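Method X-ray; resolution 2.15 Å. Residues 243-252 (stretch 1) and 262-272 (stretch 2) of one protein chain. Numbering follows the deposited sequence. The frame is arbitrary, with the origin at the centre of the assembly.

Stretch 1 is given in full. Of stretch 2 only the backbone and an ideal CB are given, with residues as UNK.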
# COMPACT_ATOMS: atom_id res chain seq x y z
N VAL A 243 15.17 -4.18 -18.02
CA VAL A 243 13.88 -4.74 -17.61
C VAL A 243 12.74 -4.03 -18.34
O VAL A 243 12.71 -2.80 -18.41
CB VAL A 243 13.67 -4.66 -16.06
CG1 VAL A 243 12.28 -5.22 -15.66
CG2 VAL A 243 14.75 -5.45 -15.36
N TYR A 244 11.89 -4.82 -19.01
CA TYR A 244 10.74 -4.27 -19.75
C TYR A 244 9.77 -3.60 -18.80
O TYR A 244 9.71 -3.93 -17.61
CB TYR A 244 10.02 -5.38 -20.56
CG TYR A 244 10.88 -5.98 -21.65
CD1 TYR A 244 11.27 -5.22 -22.75
CD2 TYR A 244 11.37 -7.28 -21.54
CE1 TYR A 244 12.09 -5.75 -23.74
CE2 TYR A 244 12.19 -7.83 -22.52
CZ TYR A 244 12.56 -7.05 -23.61
OH TYR A 244 13.39 -7.58 -24.59
N HIS A 245 9.00 -2.67 -19.33
CA HIS A 245 8.27 -1.73 -18.49
C HIS A 245 6.97 -2.33 -17.99
O HIS A 245 6.58 -2.12 -16.85
CB HIS A 245 7.98 -0.46 -19.27
CG HIS A 245 7.13 0.52 -18.53
ND1 HIS A 245 7.48 1.04 -17.30
CD2 HIS A 245 6.02 1.20 -18.92
CE1 HIS A 245 6.61 1.97 -16.95
NE2 HIS A 245 5.69 2.05 -17.90
N LYS A 246 6.28 -3.05 -18.85
CA LYS A 246 4.96 -3.50 -18.52
C LYS A 246 4.47 -4.41 -19.64
O LYS A 246 5.14 -4.55 -20.69
CB LYS A 246 4.01 -2.30 -18.38
CG LYS A 246 3.77 -1.55 -19.71
CD LYS A 246 2.68 -0.51 -19.60
CE LYS A 246 2.66 0.38 -20.86
NZ LYS A 246 1.44 1.25 -20.92
N LEU A 247 3.37 -5.10 -19.37
CA LEU A 247 2.83 -6.09 -20.26
C LEU A 247 1.33 -5.94 -20.27
O LEU A 247 0.69 -6.06 -19.23
CB LEU A 247 3.21 -7.49 -19.77
CG LEU A 247 3.08 -8.58 -20.82
CD1 LEU A 247 3.99 -9.76 -20.40
CD2 LEU A 247 1.61 -9.02 -20.98
N ALA A 248 0.77 -5.67 -21.43
CA ALA A 248 -0.68 -5.41 -21.47
C ALA A 248 -1.21 -5.55 -22.89
O ALA A 248 -0.42 -5.65 -23.82
CB ALA A 248 -1.00 -4.02 -20.90
N GLY A 249 -2.53 -5.59 -23.02
CA GLY A 249 -3.19 -5.59 -24.33
C GLY A 249 -3.13 -4.20 -24.92
O GLY A 249 -2.81 -3.23 -24.21
N LEU A 250 -3.41 -4.09 -26.22
CA LEU A 250 -3.57 -2.79 -26.88
C LEU A 250 -4.86 -2.09 -26.43
O LEU A 250 -4.97 -0.88 -26.52
CB LEU A 250 -3.56 -2.95 -28.41
CG LEU A 250 -2.27 -3.55 -29.00
CD1 LEU A 250 -2.40 -3.82 -30.50
CD2 LEU A 250 -1.07 -2.64 -28.73
N ARG A 251 -5.80 -2.87 -25.93
CA ARG A 251 -7.11 -2.34 -25.51
C ARG A 251 -7.45 -2.69 -24.05
O ARG A 251 -7.05 -3.74 -23.54
CB ARG A 251 -8.21 -2.86 -26.45
CG ARG A 251 -8.08 -2.33 -27.91
CD ARG A 251 -9.04 -3.03 -28.88
NE ARG A 251 -8.88 -4.49 -28.89
CZ ARG A 251 -7.98 -5.16 -29.60
NH1 ARG A 251 -7.09 -4.52 -30.36
NH2 ARG A 251 -7.94 -6.49 -29.53
N TRP A 252 -8.16 -1.78 -23.39
CA TRP A 252 -8.73 -2.03 -22.08
C TRP A 252 -9.83 -3.06 -22.26
O TRP A 252 -10.75 -2.84 -23.05
CB TRP A 252 -9.33 -0.76 -21.50
CG TRP A 252 -8.31 0.31 -21.17
CD1 TRP A 252 -7.99 1.40 -21.92
CD2 TRP A 252 -7.53 0.41 -19.97
NE1 TRP A 252 -7.05 2.17 -21.27
CE2 TRP A 252 -6.73 1.57 -20.09
CE3 TRP A 252 -7.42 -0.37 -18.81
CZ2 TRP A 252 -5.85 1.99 -19.08
CZ3 TRP A 252 -6.53 0.03 -17.81
CH2 TRP A 252 -5.77 1.22 -17.95
N UNK A 262 -8.79 -12.19 -24.10
CA UNK A 262 -8.05 -13.14 -24.92
C UNK A 262 -7.28 -12.38 -26.02
O UNK A 262 -6.50 -12.96 -26.77
CB UNK A 262 -9.00 -14.17 -25.53
N UNK A 263 -7.38 -11.05 -26.00
CA UNK A 263 -6.56 -10.22 -26.87
C UNK A 263 -5.05 -10.53 -26.73
O UNK A 263 -4.60 -11.03 -25.70
CB UNK A 263 -6.82 -8.74 -26.56
N UNK A 264 -4.29 -10.27 -27.78
CA UNK A 264 -2.87 -10.50 -27.71
C UNK A 264 -2.31 -9.49 -26.70
O UNK A 264 -2.83 -8.37 -26.60
CB UNK A 264 -2.21 -10.37 -29.08
N UNK A 265 -1.32 -9.92 -25.92
CA UNK A 265 -0.69 -9.01 -24.95
C UNK A 265 0.78 -8.80 -25.28
O UNK A 265 1.47 -9.74 -25.67
CB UNK A 265 -0.83 -9.56 -23.53
N UNK A 266 1.24 -7.57 -25.06
CA UNK A 266 2.53 -7.09 -25.55
C UNK A 266 3.44 -6.69 -24.41
O UNK A 266 2.99 -6.23 -23.36
CB UNK A 266 2.34 -5.91 -26.50
N UNK A 267 4.73 -6.89 -24.63
CA UNK A 267 5.75 -6.54 -23.66
C UNK A 267 6.35 -5.23 -24.13
O UNK A 267 6.88 -5.14 -25.23
CB UNK A 267 6.81 -7.63 -23.52
N UNK A 268 6.12 -4.18 -23.35
CA UNK A 268 6.52 -2.83 -23.73
C UNK A 268 8.00 -2.59 -23.43
O UNK A 268 8.64 -3.39 -22.74
CB UNK A 268 5.66 -1.80 -23.00
N UNK A 269 8.54 -1.48 -23.94
CA UNK A 269 9.98 -1.30 -24.05
C UNK A 269 10.62 -1.10 -22.68
O UNK A 269 9.96 -0.67 -21.73
CB UNK A 269 10.30 -0.11 -24.96
N UNK A 270 11.91 -1.40 -22.58
CA UNK A 270 12.62 -1.26 -21.33
C UNK A 270 12.67 0.20 -20.85
O UNK A 270 12.59 1.15 -21.65
CB UNK A 270 14.04 -1.81 -21.48
N UNK A 271 13.01 0.35 -19.57
CA UNK A 271 13.15 1.62 -18.93
C UNK A 271 14.26 1.43 -17.88
O UNK A 271 14.41 0.32 -17.34
CB UNK A 271 11.83 2.10 -18.32
N UNK A 272 15.09 2.45 -17.67
CA UNK A 272 16.12 2.39 -16.63
C UNK A 272 15.56 2.45 -15.21
O UNK A 272 16.08 1.78 -14.34
CB UNK A 272 17.11 3.54 -16.83

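Position 262 lies beyond the reach of stretch 1: nothing there comes within 5.5 Å of its ideal CB, so the contact sets no preference. It is Val262, which makes no contact.

At 263 the CB points toward stretch 1, near Arg251 NH2, with the CA of Gly249 and the backbone N and O of Arg251 farther along. A donor and an acceptor on one flexible arm would suit; the distance favours Gln over Asn. The residue is Gln263, whose amide reads both groups: Arg251 N donates to Gln263 OE1 (3.1 Å), and Gln263 NE2 donates to Arg251 O (2.6 Å). An ideal CB on Gly249 would fall 2.2 Å from Gln263 CD, so the glycine leaves the amide its room. A water joins Gln263 OE1, Leu250 N and the backbone O of 264.

The CB at 264 points sideways into space free of stretch 1, so almost anything fits. Arg264 leads its end away.

At 265 the CB points sideways, 3.6 Å from Leu247 CD2 and near Ala248 O. An aliphatic stem suits, with or without a polar end. Arg265 packs its CB on that leucine methyl and lays one guanidinium face over Leu247 O.

The backbone N and O of 266 bond Ala248 O and N, which leaves the side chain open. Its CB shares a face with small Ala248, leaving room for a large side chain that could reach Leu250. Leu, Met or an aromatic would do; Tyr266 sets CE2 3.5 Å from Leu250 CG. Tyr266 N donates to Ala248 O (2.8 Å), and Ala248 N to Tyr266 O (3.0 Å).

On the other face, the CB of 267 sits between Leu247 and the Tyr244 ring. A compact, branched aliphatic suits. Val267 splits its methyls: CG1 lies over a face of the ring, 3.3 Å from Tyr244 CG, while CG2 is 3.7 Å from Leu247 CD1.

At 268 the extended Lys246 chain offers methylenes and a charge, favouring an aromatic. Tyr268 has more of its surface covered by stretch 1 than any other residue of its stretch. Lys246 CE lies over its ring, and Lys246 NZ is 4.7 Å from the centroid of the Tyr268 ring in a cation-pi contact; Tyr268 N donates to Lys246 O (2.9 Å), and a water links Tyr268 OH to Gly249 O.

At 269 the CB points away, leaving the choice open: Arg269. Its O weakly accepts from His245 N.

At 270 the CB points sideways, close to Val243 O and with the Tyr244 ring near; an aliphatic such as Val, Ile or Leu could use the ring, and the oxygen does not exclude a polar residue. Ile270 CG2 meets Tyr244 CD1 at 3.5 Å.

At 271, near His245 ND1, something small fits; Thr271 OG1 finds no partner.

Position 272 points away: Thr272, without contact.

Stretch 2, residues 262-272: VQRRYVYRITT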
# COMPACT_ATOMS: atom_id res chain seq x y z
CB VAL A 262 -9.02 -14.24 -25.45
CG1 VAL A 262 -9.59 -13.89 -26.82
CG2 VAL A 262 -8.37 -15.60 -25.41
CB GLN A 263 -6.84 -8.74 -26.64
CG GLN A 263 -6.43 -8.25 -25.24
CD GLN A 263 -6.56 -6.76 -25.09
OE1 GLN A 263 -6.13 -5.99 -25.95
NE2 GLN A 263 -7.14 -6.33 -23.97
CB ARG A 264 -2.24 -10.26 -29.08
CG ARG A 264 -0.72 -10.27 -29.07
CD ARG A 264 -0.17 -10.48 -30.45
NE ARG A 264 -0.32 -11.88 -30.82
CZ ARG A 264 0.46 -12.49 -31.70
NH1 ARG A 264 1.42 -11.83 -32.33
NH2 ARG A 264 0.26 -13.77 -31.95
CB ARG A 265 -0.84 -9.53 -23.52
CG ARG A 265 -2.29 -9.83 -23.16
CD ARG A 265 -2.69 -9.14 -21.87
NE ARG A 265 -2.03 -9.72 -20.70
CZ ARG A 265 -2.30 -9.32 -19.46
NH1 ARG A 265 -3.19 -8.36 -19.28
NH2 ARG A 265 -1.75 -9.90 -18.42
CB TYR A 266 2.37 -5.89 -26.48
CG TYR A 266 1.70 -6.25 -27.78
CD1 TYR A 266 2.43 -6.82 -28.83
CD2 TYR A 266 0.34 -6.08 -27.94
CE1 TYR A 266 1.79 -7.18 -30.03
CE2 TYR A 266 -0.31 -6.47 -29.11
CZ TYR A 266 0.42 -7.00 -30.15
OH TYR A 266 -0.25 -7.37 -31.29
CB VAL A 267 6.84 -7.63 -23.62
CG1 VAL A 267 8.02 -7.22 -22.73
CG2 VAL A 267 6.22 -8.94 -23.19
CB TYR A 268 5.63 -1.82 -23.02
CG TYR A 268 4.21 -1.80 -23.56
CD1 TYR A 268 3.34 -2.85 -23.29
CD2 TYR A 268 3.81 -0.84 -24.48
CE1 TYR A 268 2.07 -2.86 -23.81
CE2 TYR A 268 2.54 -0.84 -25.01
CZ TYR A 268 1.68 -1.86 -24.66
OH TYR A 268 0.43 -1.91 -25.20
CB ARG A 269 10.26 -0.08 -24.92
CG ARG A 269 9.90 1.24 -24.20
CD ARG A 269 10.10 2.44 -25.10
NE ARG A 269 9.28 2.34 -26.30
CZ ARG A 269 9.59 2.91 -27.46
NH1 ARG A 269 10.68 3.67 -27.58
NH2 ARG A 269 8.78 2.74 -28.50
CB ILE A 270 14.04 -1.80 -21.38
CG1 ILE A 270 14.88 -1.04 -22.41
CG2 ILE A 270 14.04 -3.31 -21.69
CD1 ILE A 270 15.96 -0.12 -21.81
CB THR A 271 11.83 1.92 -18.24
OG1 THR A 271 11.07 2.88 -18.99
CG2 THR A 271 12.00 2.28 -16.84
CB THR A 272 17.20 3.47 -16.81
OG1 THR A 272 16.57 4.74 -17.02
CG2 THR A 272 18.06 3.15 -18.03
O HOH W 1 -1.54 -0.88 -23.52
O HOH W 2 -4.13 -6.42 -27.74
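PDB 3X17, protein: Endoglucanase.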